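Local atomic coordinates of putative aminopeptidase (Leishmania major, PDB entry 5NTH), a protein that probably acts as a manganese-dependent M17 leucyl aminopeptidase, removing amino acids from the N termini of peptides. Residues V32-I37 with L181-S186; L48-L53 with V139-P144; R188-Q193 with V201-L206; L450-L455 with V528-E533. All coordinates share one frame; numbering follows the deposited sequence.

Contact 1 of 4, residues V32-I37 with L181-S186; sequences VTFTDI and LNVVMS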
loop_
_atom_site.group_PDB
_atom_site.type_symbol
_atom_site.label_atom_id
_atom_site.label_comp_id
_atom_site.label_asym_id
_atom_site.label_seq_id
_atom_site.Cartn_x
_atom_site.Cartn_y
_atom_site.Cartn_z
ATOM N N VAL A 32 -14.095 -44.508 -6.987
ATOM C CA VAL A 32 -15.470 -44.443 -7.409
ATOM C C VAL A 32 -15.809 -45.692 -8.220
ATOM O O VAL A 32 -15.040 -46.151 -9.077
ATOM C CB VAL A 32 -15.729 -43.187 -8.229
ATOM C CG1 VAL A 32 -17.186 -43.102 -8.631
ATOM C CG2 VAL A 32 -15.354 -41.974 -7.400
ATOM N N THR A 33 -16.977 -46.241 -7.922
ATOM C CA THR A 33 -17.518 -47.352 -8.660
ATOM C C THR A 33 -18.923 -46.996 -9.084
ATOM O O THR A 33 -19.559 -46.077 -8.541
ATOM C CB THR A 33 -17.522 -48.646 -7.809
ATOM O OG1 THR A 33 -18.359 -48.500 -6.639
ATOM C CG2 THR A 33 -16.103 -49.008 -7.416
ATOM N N PHE A 34 -19.418 -47.743 -10.052
ATOM C CA PHE A 34 -20.793 -47.582 -10.450
ATOM C C PHE A 34 -21.483 -48.933 -10.340
ATOM O O PHE A 34 -20.869 -49.977 -10.564
ATOM C CB PHE A 34 -20.860 -47.032 -11.872
ATOM C CG PHE A 34 -20.150 -45.709 -12.048
ATOM C CD1 PHE A 34 -18.769 -45.660 -12.166
ATOM C CD2 PHE A 34 -20.870 -44.516 -12.097
ATOM C CE1 PHE A 34 -18.125 -44.457 -12.331
ATOM C CE2 PHE A 34 -20.230 -43.301 -12.231
ATOM C CZ PHE A 34 -18.851 -43.269 -12.348
ATOM N N THR A 35 -22.760 -48.908 -9.988
ATOM C CA THR A 35 -23.552 -50.128 -9.869
ATOM C C THR A 35 -24.848 -49.913 -10.623
ATOM O O THR A 35 -25.494 -48.879 -10.483
ATOM C CB THR A 35 -23.814 -50.480 -8.375
ATOM O OG1 THR A 35 -22.591 -50.924 -7.762
ATOM C CG2 THR A 35 -24.880 -51.594 -8.219
ATOM N N ASP A 36 -25.250 -50.904 -11.398
ATOM C CA ASP A 36 -26.427 -50.780 -12.231
ATOM C C ASP A 36 -27.658 -50.726 -11.322
ATOM O O ASP A 36 -27.866 -51.645 -10.561
ATOM C CB ASP A 36 -26.431 -51.997 -13.161
ATOM C CG ASP A 36 -27.647 -52.067 -14.081
ATOM O OD1 ASP A 36 -28.710 -51.475 -13.744
ATOM O OD2 ASP A 36 -27.515 -52.734 -15.147
ATOM N N ILE A 37 -28.466 -49.666 -11.373
ATOM C CA ILE A 37 -29.577 -49.514 -10.396
ATOM C C ILE A 37 -30.509 -50.713 -10.381
ATOM O O ILE A 37 -31.165 -51.006 -9.372
ATOM C CB ILE A 37 -30.443 -48.267 -10.629
ATOM C CG1 ILE A 37 -31.413 -48.053 -9.461
ATOM C CG2 ILE A 37 -31.255 -48.372 -11.923
ATOM C CD1 ILE A 37 -32.049 -46.676 -9.431
ATOM N N LEU A 181 -16.782 -44.493 -2.898
ATOM C CA LEU A 181 -18.094 -44.017 -3.370
ATOM C C LEU A 181 -18.649 -44.931 -4.425
ATOM O O LEU A 181 -17.949 -45.272 -5.351
ATOM C CB LEU A 181 -18.024 -42.613 -3.944
ATOM C CG LEU A 181 -17.606 -41.513 -2.979
ATOM C CD1 LEU A 181 -16.088 -41.452 -2.918
ATOM C CD2 LEU A 181 -18.152 -40.177 -3.440
ATOM N N ASN A 182 -19.907 -45.332 -4.255
ATOM C CA ASN A 182 -20.595 -46.249 -5.160
ATOM C C ASN A 182 -21.768 -45.502 -5.832
ATOM O O ASN A 182 -22.771 -45.181 -5.182
ATOM C CB ASN A 182 -21.074 -47.457 -4.368
ATOM C CG ASN A 182 -21.824 -48.473 -5.228
ATOM O OD1 ASN A 182 -23.032 -48.693 -5.038
ATOM N ND2 ASN A 182 -21.115 -49.074 -6.208
ATOM N N VAL A 183 -21.622 -45.195 -7.120
ATOM C CA VAL A 183 -22.619 -44.374 -7.801
ATOM C C VAL A 183 -23.691 -45.260 -8.407
ATOM O O VAL A 183 -23.408 -46.237 -9.124
ATOM C CB VAL A 183 -22.034 -43.456 -8.905
ATOM C CG1 VAL A 183 -23.075 -42.447 -9.363
ATOM C CG2 VAL A 183 -20.828 -42.674 -8.396
ATOM N N VAL A 184 -24.922 -44.867 -8.113
ATOM C CA VAL A 184 -26.110 -45.525 -8.614
ATOM C C VAL A 184 -26.939 -44.469 -9.303
ATOM O O VAL A 184 -27.653 -43.710 -8.659
ATOM C CB VAL A 184 -26.938 -46.157 -7.469
ATOM C CG1 VAL A 184 -28.153 -46.886 -8.015
ATOM C CG2 VAL A 184 -26.092 -47.123 -6.665
ATOM N N MET A 185 -26.839 -44.401 -10.615
ATOM C CA MET A 185 -27.668 -43.449 -11.329
ATOM C C MET A 185 -29.045 -44.042 -11.672
ATOM O O MET A 185 -29.166 -45.246 -11.959
ATOM C CB MET A 185 -26.965 -43.027 -12.596
ATOM C CG MET A 185 -25.715 -42.209 -12.336
ATOM S SD MET A 185 -24.845 -41.835 -13.872
ATOM C CE MET A 185 -24.045 -43.438 -14.139
ATOM N N SER A 186 -30.072 -43.191 -11.693
ATOM C CA SER A 186 -31.402 -43.638 -12.128
ATOM C C SER A 186 -31.405 -44.101 -13.625
ATOM O O SER A 186 -31.988 -45.137 -13.948
ATOM C CB SER A 186 -32.502 -42.602 -11.801
ATOM O OG SER A 186 -32.223 -41.341 -12.373
#

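Contact 2 of 4, residues L48-L53 with V139-P144; sequences LLVGAL and VYVCAP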
loop_
_atom_site.group_PDB
_atom_site.type_symbol
_atom_site.label_atom_id
_atom_site.label_comp_id
_atom_site.label_asym_id
_atom_site.label_seq_id
_atom_site.Cartn_x
_atom_site.Cartn_y
_atom_site.Cartn_z
ATOM N N LEU A 48 -26.465 -41.361 0.092
ATOM C CA LEU A 48 -26.853 -40.049 -0.341
ATOM C C LEU A 48 -27.811 -40.156 -1.532
ATOM O O LEU A 48 -27.563 -40.888 -2.502
ATOM C CB LEU A 48 -25.617 -39.243 -0.735
ATOM C CG LEU A 48 -25.894 -37.929 -1.479
ATOM C CD1 LEU A 48 -26.576 -36.881 -0.597
ATOM C CD2 LEU A 48 -24.604 -37.387 -2.057
ATOM N N LEU A 49 -28.878 -39.376 -1.460
ATOM C CA LEU A 49 -29.848 -39.307 -2.505
ATOM C C LEU A 49 -29.929 -37.864 -2.931
ATOM O O LEU A 49 -30.160 -36.976 -2.100
ATOM C CB LEU A 49 -31.200 -39.781 -1.994
ATOM C CG LEU A 49 -32.352 -39.631 -2.988
ATOM C CD1 LEU A 49 -32.060 -40.316 -4.321
ATOM C CD2 LEU A 49 -33.599 -40.182 -2.326
ATOM N N VAL A 50 -29.746 -37.629 -4.228
ATOM C CA VAL A 50 -29.632 -36.281 -4.725
ATOM C C VAL A 50 -30.254 -36.203 -6.086
ATOM O O VAL A 50 -29.937 -37.000 -6.982
ATOM C CB VAL A 50 -28.176 -35.781 -4.732
ATOM C CG1 VAL A 50 -27.240 -36.713 -5.500
ATOM C CG2 VAL A 50 -28.113 -34.377 -5.300
ATOM N N GLY A 51 -31.144 -35.228 -6.231
ATOM C CA GLY A 51 -31.788 -34.992 -7.499
ATOM C C GLY A 51 -32.699 -33.798 -7.467
ATOM O O GLY A 51 -32.990 -33.246 -6.411
ATOM N N ALA A 52 -33.120 -33.398 -8.661
ATOM C CA ALA A 52 -34.231 -32.470 -8.860
ATOM C C ALA A 52 -35.379 -32.820 -7.933
ATOM O O ALA A 52 -35.719 -33.993 -7.808
ATOM C CB ALA A 52 -34.715 -32.564 -10.305
ATOM N N LEU A 53 -36.002 -31.816 -7.334
ATOM C CA LEU A 53 -37.159 -32.066 -6.482
ATOM C C LEU A 53 -38.285 -32.887 -7.135
ATOM O O LEU A 53 -38.778 -33.825 -6.501
ATOM C CB LEU A 53 -37.723 -30.772 -5.913
ATOM C CG LEU A 53 -38.662 -31.005 -4.717
ATOM C CD1 LEU A 53 -38.001 -31.690 -3.509
ATOM C CD2 LEU A 53 -39.270 -29.667 -4.310
ATOM N N VAL A 139 -24.183 -43.354 -3.555
ATOM C CA VAL A 139 -24.610 -42.083 -4.099
ATOM C C VAL A 139 -25.697 -42.343 -5.133
ATOM O O VAL A 139 -25.423 -42.870 -6.223
ATOM C CB VAL A 139 -23.451 -41.335 -4.747
ATOM C CG1 VAL A 139 -23.926 -40.010 -5.306
ATOM C CG2 VAL A 139 -22.363 -41.108 -3.726
ATOM N N TYR A 140 -26.922 -41.977 -4.766
ATOM C CA TYR A 140 -28.059 -42.238 -5.593
ATOM C C TYR A 140 -28.355 -40.941 -6.262
ATOM O O TYR A 140 -28.753 -39.997 -5.603
ATOM C CB TYR A 140 -29.268 -42.740 -4.786
ATOM C CG TYR A 140 -29.306 -44.251 -4.607
ATOM C CD1 TYR A 140 -28.484 -44.881 -3.656
ATOM C CD2 TYR A 140 -30.158 -45.066 -5.384
ATOM C CE1 TYR A 140 -28.523 -46.271 -3.463
ATOM C CE2 TYR A 140 -30.192 -46.459 -5.207
ATOM C CZ TYR A 140 -29.375 -47.059 -4.239
ATOM O OH TYR A 140 -29.361 -48.423 -4.025
ATOM N N VAL A 141 -28.163 -40.912 -7.577
ATOM C CA VAL A 141 -28.382 -39.718 -8.375
ATOM C C VAL A 141 -29.536 -39.844 -9.345
ATOM O O VAL A 141 -29.556 -40.721 -10.181
ATOM C CB VAL A 141 -27.164 -39.395 -9.224
ATOM C CG1 VAL A 141 -27.304 -37.988 -9.805
ATOM C CG2 VAL A 141 -25.899 -39.524 -8.402
ATOM N N CYS A 142 -30.476 -38.922 -9.222
ATOM C CA CYS A 142 -31.597 -38.805 -10.144
ATOM C C CYS A 142 -31.297 -37.803 -11.266
ATOM O O CYS A 142 -31.666 -36.618 -11.196
ATOM C CB CYS A 142 -32.841 -38.412 -9.374
ATOM S SG CYS A 142 -33.257 -39.743 -8.242
ATOM N N ALA A 143 -30.630 -38.314 -12.297
ATOM C CA ALA A 143 -30.240 -37.516 -13.443
ATOM C C ALA A 143 -30.512 -38.270 -14.722
ATOM O O ALA A 143 -30.191 -39.465 -14.816
ATOM C CB ALA A 143 -28.771 -37.138 -13.369
ATOM N N PRO A 144 -31.045 -37.549 -15.731
ATOM C CA PRO A 144 -31.455 -38.164 -16.988
ATOM C C PRO A 144 -30.271 -38.621 -17.834
ATOM O O PRO A 144 -29.129 -38.195 -17.638
ATOM C CB PRO A 144 -32.239 -37.056 -17.690
ATOM C CG PRO A 144 -31.671 -35.789 -17.156
ATOM C CD PRO A 144 -30.966 -36.078 -15.858
#

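Contact 3 of 4, residues R188-Q193 with V201-L206; sequences RAAFTQ and VCVAEL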
loop_
_atom_site.group_PDB
_atom_site.type_symbol
_atom_site.label_atom_id
_atom_site.label_comp_id
_atom_site.label_asym_id
_atom_site.label_seq_id
_atom_site.Cartn_x
_atom_site.Cartn_y
_atom_site.Cartn_z
ATOM N N ARG A 188 -29.817 -45.857 -16.973
ATOM C CA ARG A 188 -29.020 -47.072 -17.152
ATOM C C ARG A 188 -28.153 -47.059 -18.399
ATOM O O ARG A 188 -27.531 -48.074 -18.733
ATOM C CB ARG A 188 -29.933 -48.296 -17.188
ATOM C CG ARG A 188 -30.683 -48.585 -15.892
ATOM C CD ARG A 188 -31.476 -49.910 -15.969
ATOM N NE ARG A 188 -30.539 -51.034 -16.080
ATOM C CZ ARG A 188 -30.424 -51.865 -17.103
ATOM N NH1 ARG A 188 -29.501 -52.802 -17.054
ATOM N NH2 ARG A 188 -31.231 -51.800 -18.162
ATOM N N ALA A 189 -28.052 -45.902 -19.046
ATOM C CA ALA A 189 -27.334 -45.757 -20.330
ATOM C C ALA A 189 -25.869 -46.221 -20.351
ATOM O O ALA A 189 -25.380 -46.728 -21.364
ATOM C CB ALA A 189 -27.422 -44.327 -20.797
ATOM N N ALA A 190 -25.171 -46.036 -19.244
ATOM C CA ALA A 190 -23.815 -46.571 -19.094
ATOM C C ALA A 190 -23.766 -48.108 -19.186
ATOM O O ALA A 190 -22.746 -48.691 -19.622
ATOM C CB ALA A 190 -23.200 -46.093 -17.771
ATOM N N PHE A 191 -24.855 -48.749 -18.750
ATOM C CA PHE A 191 -24.943 -50.209 -18.682
ATOM C C PHE A 191 -25.574 -50.846 -19.909
ATOM O O PHE A 191 -25.229 -51.943 -20.272
ATOM C CB PHE A 191 -25.675 -50.598 -17.410
ATOM C CG PHE A 191 -24.941 -50.174 -16.181
ATOM C CD1 PHE A 191 -23.880 -50.943 -15.695
ATOM C CD2 PHE A 191 -25.239 -48.974 -15.563
ATOM C CE1 PHE A 191 -23.165 -50.555 -14.577
ATOM C CE2 PHE A 191 -24.538 -48.576 -14.445
ATOM C CZ PHE A 191 -23.502 -49.370 -13.944
ATOM N N THR A 192 -26.469 -50.123 -20.555
ATOM C CA THR A 192 -27.119 -50.574 -21.763
ATOM C C THR A 192 -26.368 -50.170 -23.050
ATOM O O THR A 192 -26.692 -50.674 -24.130
ATOM C CB THR A 192 -28.584 -50.051 -21.782
ATOM O OG1 THR A 192 -28.638 -48.609 -21.724
ATOM C CG2 THR A 192 -29.372 -50.630 -20.561
ATOM N N GLN A 193 -25.382 -49.261 -22.958
ATOM C CA GLN A 193 -24.750 -48.630 -24.169
ATOM C C GLN A 193 -25.766 -47.936 -25.077
ATOM O O GLN A 193 -25.485 -47.713 -26.263
ATOM C CB GLN A 193 -23.983 -49.655 -25.041
ATOM C CG GLN A 193 -23.162 -50.685 -24.276
ATOM C CD GLN A 193 -21.990 -50.056 -23.552
ATOM O OE1 GLN A 193 -21.358 -49.119 -24.083
ATOM N NE2 GLN A 193 -21.684 -50.561 -22.336
ATOM N N VAL A 201 -21.670 -43.808 -23.982
ATOM C CA VAL A 201 -20.558 -43.809 -23.025
ATOM C C VAL A 201 -20.761 -44.931 -22.027
ATOM O O VAL A 201 -21.849 -45.055 -21.456
ATOM C CB VAL A 201 -20.368 -42.435 -22.335
ATOM C CG1 VAL A 201 -21.655 -41.975 -21.622
ATOM C CG2 VAL A 201 -19.145 -42.470 -21.416
ATOM N N CYS A 202 -19.711 -45.737 -21.837
ATOM C CA CYS A 202 -19.794 -46.962 -21.042
ATOM C C CYS A 202 -19.111 -46.852 -19.674
ATOM O O CYS A 202 -18.385 -45.898 -19.408
ATOM C CB CYS A 202 -19.194 -48.114 -21.810
ATOM S SG CYS A 202 -17.415 -48.054 -21.981
ATOM N N VAL A 203 -19.342 -47.848 -18.825
ATOM C CA VAL A 203 -18.855 -47.825 -17.460
ATOM C C VAL A 203 -17.353 -47.771 -17.334
ATOM O O VAL A 203 -16.857 -47.079 -16.444
ATOM C CB VAL A 203 -19.359 -49.049 -16.679
ATOM C CG1 VAL A 203 -18.675 -49.200 -15.309
ATOM C CG2 VAL A 203 -20.852 -48.907 -16.490
ATOM N N ALA A 204 -16.634 -48.511 -18.177
ATOM C CA ALA A 204 -15.168 -48.480 -18.141
ATOM C C ALA A 204 -14.606 -47.065 -18.459
ATOM O O ALA A 204 -13.572 -46.675 -17.920
ATOM C CB ALA A 204 -14.584 -49.533 -19.069
ATOM N N GLU A 205 -15.317 -46.318 -19.307
ATOM C CA GLU A 205 -15.030 -44.912 -19.561
ATOM C C GLU A 205 -15.259 -44.021 -18.333
ATOM O O GLU A 205 -14.400 -43.228 -17.950
ATOM C CB GLU A 205 -15.831 -44.402 -20.761
ATOM C CG GLU A 205 -15.081 -44.616 -22.069
ATOM C CD GLU A 205 -15.951 -44.629 -23.327
ATOM O OE1 GLU A 205 -16.916 -45.462 -23.391
ATOM O OE2 GLU A 205 -15.647 -43.816 -24.262
ATOM N N LEU A 206 -16.397 -44.154 -17.691
ATOM C CA LEU A 206 -16.657 -43.326 -16.516
ATOM C C LEU A 206 -15.600 -43.552 -15.427
ATOM O O LEU A 206 -15.192 -42.604 -14.762
ATOM C CB LEU A 206 -18.050 -43.569 -15.975
ATOM C CG LEU A 206 -19.152 -43.275 -16.985
ATOM C CD1 LEU A 206 -20.484 -43.616 -16.349
ATOM C CD2 LEU A 206 -19.139 -41.840 -17.483
#

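Contact 4 of 4, residues L450-L455 with V528-E533; sequences LQSGDL and VTLVFE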
loop_
_atom_site.group_PDB
_atom_site.type_symbol
_atom_site.label_atom_id
_atom_site.label_comp_id
_atom_site.label_asym_id
_atom_site.label_seq_id
_atom_site.Cartn_x
_atom_site.Cartn_y
_atom_site.Cartn_z
ATOM N N LEU A 450 -20.730 -27.268 -20.615
ATOM C CA LEU A 450 -22.061 -27.466 -20.033
ATOM C C LEU A 450 -22.378 -28.926 -19.831
ATOM O O LEU A 450 -23.031 -29.302 -18.862
ATOM C CB LEU A 450 -23.146 -26.874 -20.923
ATOM C CG LEU A 450 -23.050 -25.388 -21.207
ATOM C CD1 LEU A 450 -24.191 -24.919 -22.115
ATOM C CD2 LEU A 450 -23.004 -24.632 -19.876
ATOM N N GLN A 451 -21.949 -29.746 -20.779
ATOM C CA GLN A 451 -22.163 -31.179 -20.689
ATOM C C GLN A 451 -21.247 -31.822 -19.671
ATOM O O GLN A 451 -21.638 -32.791 -19.079
ATOM C CB GLN A 451 -21.974 -31.879 -22.051
ATOM C CG GLN A 451 -23.195 -31.883 -22.970
ATOM C CD GLN A 451 -24.429 -32.575 -22.381
ATOM O OE1 GLN A 451 -25.493 -31.940 -22.282
ATOM N NE2 GLN A 451 -24.302 -33.876 -21.990
ATOM N N SER A 452 -20.036 -31.302 -19.492
ATOM C CA SER A 452 -19.039 -31.908 -18.602
ATOM C C SER A 452 -19.127 -31.451 -17.159
ATOM O O SER A 452 -18.553 -32.085 -16.315
ATOM C CB SER A 452 -17.610 -31.595 -19.074
ATOM O OG SER A 452 -17.255 -30.249 -18.845
ATOM N N GLY A 453 -19.773 -30.326 -16.890
ATOM C CA GLY A 453 -19.672 -29.662 -15.598
ATOM C C GLY A 453 -18.349 -28.960 -15.277
ATOM O O GLY A 453 -18.134 -28.571 -14.130
ATOM N N ASP A 454 -17.454 -28.844 -16.263
ATOM C CA ASP A 454 -16.233 -28.019 -16.187
ATOM C C ASP A 454 -16.537 -26.747 -17.001
ATOM O O ASP A 454 -16.201 -26.629 -18.185
ATOM C CB ASP A 454 -15.027 -28.730 -16.824
ATOM C CG ASP A 454 -14.422 -29.841 -15.958
ATOM O OD1 ASP A 454 -14.939 -30.169 -14.874
ATOM O OD2 ASP A 454 -13.383 -30.405 -16.374
ATOM N N LEU A 455 -17.152 -25.786 -16.344
ATOM C CA LEU A 455 -17.713 -24.642 -17.030
ATOM C C LEU A 455 -16.691 -23.692 -17.687
ATOM O O LEU A 455 -15.498 -23.714 -17.411
ATOM C CB LEU A 455 -18.625 -23.871 -16.081
ATOM C CG LEU A 455 -19.671 -24.678 -15.318
ATOM C CD1 LEU A 455 -20.483 -23.764 -14.411
ATOM C CD2 LEU A 455 -20.587 -25.410 -16.267
ATOM N N VAL A 528 -10.096 -32.031 -17.161
ATOM C CA VAL A 528 -10.048 -33.426 -17.572
ATOM C C VAL A 528 -11.301 -33.831 -18.334
ATOM O O VAL A 528 -11.230 -34.551 -19.336
ATOM C CB VAL A 528 -9.958 -34.348 -16.345
ATOM C CG1 VAL A 528 -10.096 -35.805 -16.761
ATOM C CG2 VAL A 528 -8.639 -34.137 -15.605
ATOM N N THR A 529 -12.444 -33.385 -17.824
ATOM C CA THR A 529 -13.742 -33.757 -18.363
ATOM C C THR A 529 -14.222 -32.746 -19.405
ATOM O O THR A 529 -15.116 -33.061 -20.224
ATOM C CB THR A 529 -14.790 -33.905 -17.233
ATOM O OG1 THR A 529 -14.259 -34.719 -16.179
ATOM C CG2 THR A 529 -16.046 -34.590 -17.727
ATOM N N LEU A 530 -13.663 -31.534 -19.382
ATOM C CA LEU A 530 -13.977 -30.576 -20.415
ATOM C C LEU A 530 -13.482 -31.140 -21.745
ATOM O O LEU A 530 -14.229 -31.222 -22.714
ATOM C CB LEU A 530 -13.347 -29.235 -20.105
ATOM C CG LEU A 530 -13.567 -28.152 -21.168
ATOM C CD1 LEU A 530 -15.032 -27.747 -21.352
ATOM C CD2 LEU A 530 -12.709 -26.971 -20.790
ATOM N N VAL A 531 -12.229 -31.576 -21.744
ATOM C CA VAL A 531 -11.516 -32.069 -22.930
ATOM C C VAL A 531 -12.025 -33.415 -23.442
ATOM O O VAL A 531 -12.088 -33.653 -24.641
ATOM C CB VAL A 531 -10.031 -32.199 -22.607
ATOM C CG1 VAL A 531 -9.288 -33.060 -23.604
ATOM C CG2 VAL A 531 -9.402 -30.831 -22.580
ATOM N N PHE A 532 -12.346 -34.308 -22.525
ATOM C CA PHE A 532 -13.004 -35.532 -22.880
ATOM C C PHE A 532 -14.291 -35.230 -23.655
ATOM O O PHE A 532 -14.476 -35.745 -24.743
ATOM C CB PHE A 532 -13.279 -36.346 -21.628
ATOM C CG PHE A 532 -13.563 -37.783 -21.903
ATOM C CD1 PHE A 532 -14.841 -38.206 -22.150
ATOM C CD2 PHE A 532 -12.523 -38.721 -21.924
ATOM C CE1 PHE A 532 -15.093 -39.547 -22.397
ATOM C CE2 PHE A 532 -12.767 -40.071 -22.166
ATOM C CZ PHE A 532 -14.058 -40.483 -22.399
ATOM N N GLU A 533 -15.146 -34.352 -23.138
ATOM C CA GLU A 533 -16.398 -34.012 -23.844
ATOM C C GLU A 533 -16.127 -33.362 -25.184
ATOM O O GLU A 533 -16.622 -33.830 -26.217
ATOM C CB GLU A 533 -17.293 -33.074 -23.032
ATOM C CG GLU A 533 -18.250 -33.812 -22.122
ATOM C CD GLU A 533 -19.264 -34.695 -22.870
ATOM O OE1 GLU A 533 -19.859 -34.233 -23.883
ATOM O OE2 GLU A 533 -19.474 -35.867 -22.423
#

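Contact 1 of 4, residues V32-I37 with L181-S186
Phe-34 and Val-183 form one of three parallel bridge pairs here. Their side chains lie side by side and point the same way. Ring atom CD2 of Phe-34 comes to 3.6 Å from CB of Val-183, and CE2 meets the same valine. The methyl CE of Met-185 also reaches Phe-34 CD2, at 3.9 Å. A bend at chi3 (-78°) places that methyl. On the same face, CG1 of Val-32 touches CG2 of Val-183 at 3.7 Å.

Backbone bonds hold this row in register. Thr-33 N donates to Leu-181 O at 2.9 Å. Thr-33 O accepts from Val-183 N at 2.7 Å, almost straight at the hydrogen. Thr-35 N continues the series to Val-183 O at 2.9 Å. Thr-33 OG1 adds a weak bond to Leu-181 O. Past the bridges, Ile-37 CB packs on Val-184 CG1 at 3.7 Å, the two side chains at about a right angle.

This is a parallel strand pair at the edge of the mixed N-terminal sheet, with strand 32-34 outermost within this chain. Strand 137-142 follows strand 181-185. The face of Phe-34 and Val-183 is covered by helix 148-156, and helix 203-221 packs on Val-32 and Phe-34.

Contact 2 of 4, residues L48-L53 with V139-P144
Tyr-140 is tied through its backbone to two residues of the parallel strand 48-51. Its N donates to Leu-48 O at 2.6 Å, with an angle of 168° at the hydrogen. Its O accepts from Val-50 N at 2.9 Å. Val-50 O then takes the N-H of Cys-142 at 3.0 Å, so Val-50 is bonded through both its N and its O.

Packing follows on both faces. CB of Tyr-140 lies 3.4 Å from Leu-48 O, and this oxygen sits at the edge of the tyrosine ring, near its plane. In Leu-49, chi2 (55°) places CD1. This methyl rests on Tyr-140 CB at 3.7 Å, and Leu-49 CD1 also comes to 4.1 Å from Cys-142 SG. Further along, Cys-142 CB faces the bare CA of Gly-51 at 4.0 Å. On the other face, Leu-48 CD2 meets Val-139 CG1 at 4.2 Å.

The pair lies inside the N-terminal, macro-like domain of the M17 family. Strand 97-103 bonds to the far side of strand 46-51, and helix 117-127 packs on the face of Leu-48 and Val-141. On the face of Leu-49, Tyr-140 meets the ring of Phe-66 edge to face. Ala-52 is the N-cap residue of helix 53-57, whose Leu-56 and Gln-55 touch Leu-49 and Cys-142.

Contact 3 of 4, residues R188-Q193 with V201-L206
Ala-190 packs against Val-201, Val-203 and Leu-206 where two consecutive helices meet. The short helix 189-192 turns back through a loop onto the start of the long helix 203-221. In M17 aminopeptidases a long helix of this kind joins the N-terminal and catalytic domains, and helix 203-221 is consistent with that role.

The buried part centres on the small Ala-190. Its backbone nears the other segment closely enough for a CA-H...O contact from Ala-190 CA to Val-201 O at 3.4 Å, nearly straight at 171°. Its CB touches Val-203 CG2 at 3.9 Å. The same CB meets Leu-206 CD1, also at 3.9 Å. Val-201 and Leu-206 are buried here, and helix 148-156 packs on both.

On the more exposed side the contacts are few but close. The CB of Phe-191 points away from the other segment, but its ring comes back to it. Val-203 CG2 sits over one face of that ring in a CH-pi contact, 3.8 Å from the ring centroid. The methyl is offset toward the rim. The ring also packs on Phe-34, linking the turn to the sheet. Gln-193 has left the helix with positive phi, and a bend at chi2 (-67°) brings CD back toward Cys-202, the N-cap residue of helix 203-221. Gln-193 OE1 lies 3.3 Å from Cys-202 CB.

Contact 4 of 4, residues L450-L455 with V528-E533
An ST turn at Ser-452 sets Asp-454 against the start of helix 528-536, where Thr-529 and Leu-530 meet it. Ser-452 OG sits between the backbone N and the carbonyl carbon (chi1 72°), which turns it to accept from Asp-454 N at 2.9 Å, just after helix 439-452 ends. Gly-453 makes the turn between them with positive phi (72°).

The carboxylate of Asp-454 reaches the amino end of the second helix. OD2 accepts from Gly-527 N. It also takes weak bonds from Thr-529 N at 3.4 Å and from Leu-530 N at 3.2 Å. A negative group at this helix end is probably favoured by the helix dipole. Asp-454 CB packs on Leu-530 CB at 3.7 Å.

Ser-452 packs against Thr-529 and Glu-533, one turn apart on that helix. Its CB meets Thr-529 CG2 at 3.6 Å and Glu-533 CG at 3.8 Å. Two helices of the catalytic domain meet here. Asn-153 ND2 on Asp-454 OD1 and Tyr-115 OH on Gln-451 NE2 tie them to the N-terminal domain. Glu-533 OE2 forms a salt bridge with Arg-536. Gln-451 and Glu-533 touch through the other carboxylate oxygen, with Glu-533 OE1 at 3.7 Å from Gln-451 CB.

Overall arrangement
From the N terminus, strand 32-34 opens contact 1, which closes only at strand 181-185. Contact 2 is nested inside that loop, and no contacts cross. Contacts 1 and 2 share one sheet, because strands 181-185 and 137-142 are neighbours in it, and their centres are about 11 Å apart. Contact 3 follows in series and closes a short loop. It touches contact 1 through the Asp-36 to Arg-188 salt bridge and through Leu-206 on Phe-34. Contact 4 comes last and closes its own loop in the catalytic domain. Its centre lies about 17 Å from that of contact 3, with Phe-532 touching Glu-205. Helix 203-221 lies between the sheet and contact 4 and packs on both.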